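Local atomic coordinates of USG-1 protein homolog (Pseudomonas aeruginosa, PDB entry 2HJS), a protein that probably acts as an NAD(P)-dependent oxidoreductase of the aspartate-semialdehyde dehydrogenase family, although its actual function has not been established. Residues L138-A143 / V222-L226; T294-V299 / N310-V314. All coordinates share one frame. Where two conformers were deposited one is given. Numbering follows the deposited sequence.

Interaction 1 of 2, residues L138-A143 / V222-L226; sequences LCEVLA and VQALL
Two helices meet here through apolar side chains. Residues 138-143 are alpha-helical throughout, with L142 N donating to L138 O (2.9 Å) and A143 N to C139 O (2.9 Å). V222 to L225 are helical, and L226 (phi/psi -99/-29) follows with its N bonded to V222 O at 2.8 Å. The backbones come nearest at C139 and V222, whose CA atoms are 6.8 Å apart, close enough for short side chains to fill the gap.

All contacts across the interface are van der Waals, and no hydrogen bond crosses it. C139, in rotamer m, directs its SG among three residues spaced i, i+3 and i+4: V222 CG2 at 3.9 Å, L225 CD1 at 3.9 Å and L226 CG at 3.8 Å. L226 answers in kind. Its extended side chain (chi1 m, chi2 t) reaches over C139 towards the next turn, where its CD1 lies 3.9 Å from L142 CD2 and its CD2 4.5 Å from A143 CB. One turn before L142, L138 (chi1 t, chi2 p) places CD2 4.0 Å from V222 CG2. The two segments bury 258 Å², both sides summed. Such reciprocal i, i+3, i+4 spacing is characteristic of close helix-helix packing.

Helix 112-115 lies against the same junction, V114 touching both C139 and L226. L138 and L142 also rest on strand 151-160, whereas E140 points away and V141 packs on strand 308-315.

Interaction 2 of 2, residues T294-V299 / N310-V314; sequences TYVGRV and NLWIV
Strands 294-299 and 310-314, the arms of a beta hairpin, run antiparallel at 152°, their axes 4.6 Å apart. N310 lies beside a beta bulge: R298 takes a left-handed conformation (59/34), so R298 and V299 together face L311, and V299 CA touches N310 O at 3.4 Å. The N310 side chain instead reaches N234 of the second subunit. L311 (chi1 m, chi2 t) sets CD2 3.9 Å from V299 CG2. W312 forms a hydrogen-bonded pair with G297, N to O and O to N both 2.8 Å; its indole (chi1 t) leads away, NE1 bonding to P282 O. I313 pairs with V296 without hydrogen bonds (CA-CA 4.5 Å), its CG2 3.5 Å from T294 CG2. V314 N and O bond to Y295 O and N, each at 2.9 Å, while its CG2 meets Y295 CB at 3.7 Å. Backbone hydrogen bonds thus fix the register, while side chains extend to neighbouring layers and the second subunit, where R298 NH2 salt-bridges E215 OE1.

Both contacts are buried, their centres 15 Å apart, and they lie in adjacent layers of the fold, helix 133-145 against the sheet face carrying V296, L311 and I313. Interaction 1 packs helix on helix through side chains alone; interaction 2 pairs neighbouring strands of one sheet, mainly through backbone polar groups. Helix 133-145 connects them: V141, which makes no contact with 222-226, packs its CG2 3.6 Å from V296 CG2 and its CG1 3.8 Å from L311 CD1. Beside this apolar seam, E140 OE1 lies 2.8 Å from T294 OG1, a probable hydrogen bond, and OE2 of E140 forms a salt bridge with K320. The second subunit reaches only the strand pair.

Interaction 1 of 2, residues L138-A143 / V222-L226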
ATOM      1  N   LEU A 138     -14.352   4.427   1.932  1.00 49.91           N
ATOM      2  CA  LEU A 138     -13.830   5.370   2.905  1.00 49.13           C
ATOM      3  C   LEU A 138     -14.989   6.037   3.672  1.00 49.71           C
ATOM      4  O   LEU A 138     -15.010   6.023   4.910  1.00 49.03           O
ATOM      5  CB  LEU A 138     -12.996   6.451   2.221  1.00 48.33           C
ATOM      6  CG  LEU A 138     -12.292   7.446   3.157  1.00 49.56           C
ATOM      7  CD1 LEU A 138     -11.341   6.736   4.123  1.00 44.81           C
ATOM      8  CD2 LEU A 138     -11.535   8.531   2.361  1.00 48.42           C
ATOM      9  N   CYS A 139     -15.937   6.619   2.931  1.00 48.73           N
ATOM     10  CA  CYS A 139     -16.973   7.467   3.546  1.00 49.40           C
ATOM     11  C   CYS A 139     -17.942   6.670   4.376  1.00 48.71           C
ATOM     12  O   CYS A 139     -18.423   7.153   5.398  1.00 49.07           O
ATOM     13  CB  CYS A 139     -17.727   8.301   2.496  1.00 48.69           C
ATOM     14  SG  CYS A 139     -16.685   9.600   1.797  1.00 55.48           S
ATOM     15  N   GLU A 140     -18.213   5.449   3.942  1.00 47.88           N
ATOM     16  CA  GLU A 140     -19.088   4.578   4.684  1.00 49.19           C
ATOM     17  C   GLU A 140     -18.540   4.312   6.082  1.00 48.66           C
ATOM     18  O   GLU A 140     -19.304   4.194   7.028  1.00 48.70           O
ATOM     19  CB  GLU A 140     -19.272   3.245   3.940  1.00 48.84           C
ATOM     20  CG  GLU A 140     -19.891   2.149   4.783  1.00 50.28           C
ATOM     21  CD  GLU A 140     -19.960   0.819   4.044  1.00 51.26           C
ATOM     22  OE1 GLU A 140     -19.135   0.621   3.114  1.00 52.15           O
ATOM     23  OE2 GLU A 140     -20.835  -0.024   4.391  1.00 49.49           O
ATOM     24  N   VAL A 141     -17.219   4.196   6.194  1.00 48.81           N
ATOM     25  CA  VAL A 141     -16.573   3.901   7.462  1.00 48.86           C
ATOM     26  C   VAL A 141     -16.408   5.174   8.297  1.00 49.69           C
ATOM     27  O   VAL A 141     -16.631   5.155   9.498  1.00 50.18           O
ATOM     28  CB  VAL A 141     -15.201   3.213   7.229  1.00 48.91           C
ATOM     29  CG1 VAL A 141     -14.387   3.126   8.545  1.00 47.38           C
ATOM     30  CG2 VAL A 141     -15.424   1.829   6.605  1.00 47.71           C
ATOM     31  N   LEU A 142     -16.041   6.273   7.656  1.00 49.75           N
ATOM     32  CA  LEU A 142     -15.832   7.545   8.358  1.00 51.34           C
ATOM     33  C   LEU A 142     -17.100   8.219   8.870  1.00 51.63           C
ATOM     34  O   LEU A 142     -17.089   8.802   9.957  1.00 51.95           O
ATOM     35  CB  LEU A 142     -15.135   8.531   7.443  1.00 51.20           C
ATOM     36  CG  LEU A 142     -13.631   8.667   7.581  1.00 56.11           C
ATOM     37  CD1 LEU A 142     -12.927   7.351   7.874  1.00 57.77           C
ATOM     38  CD2 LEU A 142     -13.127   9.298   6.294  1.00 59.34           C
ATOM     39  N   ALA A 143     -18.175   8.172   8.080  1.00 51.54           N
ATOM     40  CA  ALA A 143     -19.415   8.858   8.459  1.00 52.51           C
ATOM     41  C   ALA A 143     -19.839   8.586   9.922  1.00 53.20           C
ATOM     42  O   ALA A 143     -20.009   9.535  10.693  1.00 53.62           O
ATOM     43  CB  ALA A 143     -20.556   8.553   7.482  1.00 51.05           C
ATOM     44  N   VAL A 222     -15.180  12.740  -1.744  1.00 51.95           N
ATOM     45  CA  VAL A 222     -15.106  12.793  -0.286  1.00 53.39           C
ATOM     46  C   VAL A 222     -15.490  14.189   0.221  1.00 54.57           C
ATOM     47  O   VAL A 222     -16.217  14.327   1.210  1.00 55.47           O
ATOM     48  CB  VAL A 222     -13.741  12.313   0.220  1.00 52.43           C
ATOM     49  CG1 VAL A 222     -13.592  12.490   1.731  1.00 52.38           C
ATOM     50  CG2 VAL A 222     -13.574  10.853  -0.132  1.00 52.50           C
ATOM     51  N   GLN A 223     -15.050  15.229  -0.479  0.50 55.06           N
ATOM     52  CA  GLN A 223     -15.388  16.589  -0.066  0.50 55.75           C
ATOM     53  C   GLN A 223     -16.855  16.946  -0.340  0.50 56.02           C
ATOM     54  O   GLN A 223     -17.436  17.742   0.392  0.50 56.20           O
ATOM     55  CB  GLN A 223     -14.392  17.622  -0.626  0.50 55.92           C
ATOM     56  CG  GLN A 223     -14.852  18.603  -1.729  0.50 55.98           C
ATOM     57  CD  GLN A 223     -13.738  19.625  -2.060  0.50 56.01           C
ATOM     58  OE1 GLN A 223     -12.759  19.752  -1.324  0.50 56.87           O
ATOM     59  NE2 GLN A 223     -13.889  20.337  -3.164  0.50 55.84           N
ATOM     60  N   ALA A 224     -17.450  16.350  -1.373  1.00 55.88           N
ATOM     61  CA  ALA A 224     -18.893  16.536  -1.612  1.00 56.49           C
ATOM     62  C   ALA A 224     -19.712  15.763  -0.594  1.00 57.31           C
ATOM     63  O   ALA A 224     -20.690  16.276  -0.100  1.00 58.41           O
ATOM     64  CB  ALA A 224     -19.304  16.179  -3.025  1.00 55.20           C
ATOM     65  N   LEU A 225     -19.281  14.555  -0.255  1.00 58.44           N
ATOM     66  CA  LEU A 225     -20.035  13.664   0.636  1.00 59.40           C
ATOM     67  C   LEU A 225     -19.900  13.991   2.119  1.00 60.95           C
ATOM     68  O   LEU A 225     -20.887  13.944   2.848  1.00 60.70           O
ATOM     69  CB  LEU A 225     -19.610  12.203   0.417  1.00 58.39           C
ATOM     70  CG  LEU A 225     -20.027  11.520  -0.891  1.00 58.02           C
ATOM     71  CD1 LEU A 225     -19.070  10.375  -1.243  1.00 55.72           C
ATOM     72  CD2 LEU A 225     -21.469  11.028  -0.814  1.00 54.49           C
ATOM     73  N   LEU A 226     -18.676  14.262   2.575  1.00 62.43           N
ATOM     74  CA  LEU A 226     -18.420  14.481   3.992  1.00 64.82           C
ATOM     75  C   LEU A 226     -18.354  15.958   4.280  1.00 67.29           C
ATOM     76  O   LEU A 226     -18.680  16.392   5.379  1.00 68.39           O
ATOM     77  CB  LEU A 226     -17.121  13.806   4.456  1.00 64.00           C
ATOM     78  CG  LEU A 226     -17.087  12.274   4.424  1.00 62.93           C
ATOM     79  CD1 LEU A 226     -15.750  11.783   4.900  1.00 61.48           C
ATOM     80  CD2 LEU A 226     -18.203  11.654   5.247  1.00 61.21           C
TER

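Interaction 2 of 2, residues T294-V299 / N310-V314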
ATOM      1  N   THR A 294     -18.316  -4.206   4.390  1.00 48.94           N
ATOM      2  CA  THR A 294     -17.026  -3.552   4.314  1.00 48.77           C
ATOM      3  C   THR A 294     -16.339  -3.885   5.652  1.00 48.83           C
ATOM      4  O   THR A 294     -16.870  -3.595   6.723  1.00 49.02           O
ATOM      5  CB  THR A 294     -17.238  -2.058   4.146  1.00 48.73           C
ATOM      6  OG1 THR A 294     -17.734  -1.813   2.829  1.00 50.34           O
ATOM      7  CG2 THR A 294     -15.964  -1.268   4.363  1.00 48.08           C
ATOM      8  N   TYR A 295     -15.177  -4.516   5.578  1.00 48.51           N
ATOM      9  CA  TYR A 295     -14.463  -4.986   6.772  1.00 49.02           C
ATOM     10  C   TYR A 295     -13.465  -3.937   7.254  1.00 49.28           C
ATOM     11  O   TYR A 295     -12.772  -3.343   6.448  1.00 49.00           O
ATOM     12  CB  TYR A 295     -13.703  -6.251   6.440  1.00 49.33           C
ATOM     13  CG  TYR A 295     -14.546  -7.486   6.368  1.00 49.84           C
ATOM     14  CD1 TYR A 295     -14.559  -8.385   7.427  1.00 51.82           C
ATOM     15  CD2 TYR A 295     -15.343  -7.765   5.244  1.00 50.02           C
ATOM     16  CE1 TYR A 295     -15.324  -9.548   7.380  1.00 51.35           C
ATOM     17  CE2 TYR A 295     -16.128  -8.928   5.193  1.00 51.27           C
ATOM     18  CZ  TYR A 295     -16.107  -9.804   6.272  1.00 51.99           C
ATOM     19  OH  TYR A 295     -16.852 -10.958   6.259  1.00 53.79           O
ATOM     20  N   VAL A 296     -13.404  -3.708   8.567  1.00 48.98           N
ATOM     21  CA  VAL A 296     -12.520  -2.695   9.119  1.00 48.62           C
ATOM     22  C   VAL A 296     -11.735  -3.321  10.265  1.00 49.15           C
ATOM     23  O   VAL A 296     -12.339  -3.888  11.166  1.00 48.33           O
ATOM     24  CB  VAL A 296     -13.297  -1.459   9.663  1.00 49.03           C
ATOM     25  CG1 VAL A 296     -12.304  -0.353  10.149  1.00 47.36           C
ATOM     26  CG2 VAL A 296     -14.202  -0.903   8.604  1.00 48.11           C
ATOM     27  N   GLY A 297     -10.404  -3.202  10.225  1.00 48.74           N
ATOM     28  CA  GLY A 297      -9.545  -3.668  11.299  1.00 48.53           C
ATOM     29  C   GLY A 297      -8.364  -2.763  11.622  1.00 49.13           C
ATOM     30  O   GLY A 297      -8.254  -1.645  11.095  1.00 49.06           O
ATOM     31  N   ARG A 298      -7.496  -3.262  12.509  1.00 48.40           N
ATOM     32  CA  ARG A 298      -6.251  -2.625  12.930  1.00 47.79           C
ATOM     33  C   ARG A 298      -6.498  -1.257  13.540  1.00 47.50           C
ATOM     34  O   ARG A 298      -5.696  -0.346  13.361  1.00 47.62           O
ATOM     35  CB  ARG A 298      -5.207  -2.556  11.788  1.00 47.78           C
ATOM     36  CG  ARG A 298      -4.751  -3.902  11.229  1.00 46.69           C
ATOM     37  CD  ARG A 298      -3.307  -3.836  10.778  1.00 47.69           C
ATOM     38  NE  ARG A 298      -2.426  -3.466  11.887  1.00 45.15           N
ATOM     39  CZ  ARG A 298      -1.214  -2.945  11.778  1.00 46.74           C
ATOM     40  NH1 ARG A 298      -0.672  -2.751  10.578  1.00 46.03           N
ATOM     41  NH2 ARG A 298      -0.523  -2.645  12.889  1.00 45.07           N
ATOM     42  N   VAL A 299      -7.624  -1.113  14.237  1.00 47.31           N
ATOM     43  CA  VAL A 299      -7.950   0.145  14.907  1.00 46.33           C
ATOM     44  C   VAL A 299      -6.962   0.324  16.043  1.00 46.26           C
ATOM     45  O   VAL A 299      -6.911  -0.495  16.942  1.00 46.56           O
ATOM     46  CB  VAL A 299      -9.406   0.163  15.442  1.00 46.53           C
ATOM     47  CG1 VAL A 299      -9.660   1.437  16.320  1.00 44.67           C
ATOM     48  CG2 VAL A 299     -10.399   0.082  14.294  1.00 44.59           C
ATOM     49  N   ASN A 310      -5.560   4.862  13.362  1.00 47.90           N
ATOM     50  CA  ASN A 310      -5.431   4.176  12.082  1.00 47.69           C
ATOM     51  C   ASN A 310      -6.572   3.221  11.893  1.00 48.45           C
ATOM     52  O   ASN A 310      -7.064   2.680  12.868  1.00 47.13           O
ATOM     53  CB  ASN A 310      -4.158   3.349  12.060  1.00 47.81           C
ATOM     54  CG  ASN A 310      -2.928   4.201  12.014  1.00 48.14           C
ATOM     55  OD1 ASN A 310      -2.371   4.564  13.054  1.00 50.31           O
ATOM     56  ND2 ASN A 310      -2.524   4.587  10.808  1.00 49.27           N
ATOM     57  N   LEU A 311      -6.980   3.026  10.635  1.00 48.67           N
ATOM     58  CA  LEU A 311      -7.976   2.029  10.275  1.00 50.13           C
ATOM     59  C   LEU A 311      -7.449   1.306   9.042  1.00 49.43           C
ATOM     60  O   LEU A 311      -6.784   1.912   8.223  1.00 48.76           O
ATOM     61  CB  LEU A 311      -9.311   2.689   9.856  1.00 50.18           C
ATOM     62  CG  LEU A 311      -9.969   3.774  10.707  1.00 52.76           C
ATOM     63  CD1 LEU A 311     -11.056   4.386   9.863  1.00 55.76           C
ATOM     64  CD2 LEU A 311     -10.592   3.146  11.934  1.00 54.35           C
ATOM     65  N   TRP A 312      -7.817   0.035   8.893  1.00 48.91           N
ATOM     66  CA  TRP A 312      -7.564  -0.721   7.671  1.00 48.29           C
ATOM     67  C   TRP A 312      -8.916  -1.191   7.174  1.00 48.09           C
ATOM     68  O   TRP A 312      -9.696  -1.731   7.932  1.00 47.92           O
ATOM     69  CB  TRP A 312      -6.636  -1.891   7.974  1.00 47.38           C
ATOM     70  CG  TRP A 312      -6.572  -3.014   6.942  1.00 47.83           C
ATOM     71  CD1 TRP A 312      -7.281  -4.204   6.968  1.00 46.55           C
ATOM     72  CD2 TRP A 312      -5.722  -3.082   5.778  1.00 45.58           C
ATOM     73  NE1 TRP A 312      -6.918  -4.983   5.889  1.00 45.85           N
ATOM     74  CE2 TRP A 312      -5.975  -4.321   5.146  1.00 45.50           C
ATOM     75  CE3 TRP A 312      -4.785  -2.209   5.202  1.00 47.05           C
ATOM     76  CZ2 TRP A 312      -5.292  -4.730   3.988  1.00 45.76           C
ATOM     77  CZ3 TRP A 312      -4.118  -2.610   4.039  1.00 46.20           C
ATOM     78  CH2 TRP A 312      -4.375  -3.872   3.455  1.00 46.06           C
ATOM     79  N   ILE A 313      -9.213  -0.922   5.907  1.00 48.37           N
ATOM     80  CA  ILE A 313     -10.541  -1.167   5.356  1.00 47.96           C
ATOM     81  C   ILE A 313     -10.406  -2.075   4.135  1.00 48.30           C
ATOM     82  O   ILE A 313      -9.556  -1.842   3.277  1.00 47.38           O
ATOM     83  CB  ILE A 313     -11.216   0.166   4.926  1.00 48.03           C
ATOM     84  CG1 ILE A 313     -11.252   1.167   6.093  1.00 48.23           C
ATOM     85  CG2 ILE A 313     -12.624  -0.113   4.337  1.00 47.54           C
ATOM     86  CD1 ILE A 313     -11.680   2.584   5.676  1.00 46.73           C
ATOM     87  N   VAL A 314     -11.204  -3.136   4.064  1.00 48.17           N
ATOM     88  CA  VAL A 314     -11.230  -3.920   2.831  1.00 48.42           C
ATOM     89  C   VAL A 314     -12.658  -4.115   2.394  1.00 48.14           C
ATOM     90  O   VAL A 314     -13.553  -4.337   3.213  1.00 48.43           O
ATOM     91  CB  VAL A 314     -10.427  -5.286   2.891  1.00 48.87           C
ATOM     92  CG1 VAL A 314      -8.870  -5.049   3.123  1.00 48.18           C
ATOM     93  CG2 VAL A 314     -11.002  -6.264   3.888  1.00 48.50           C
TER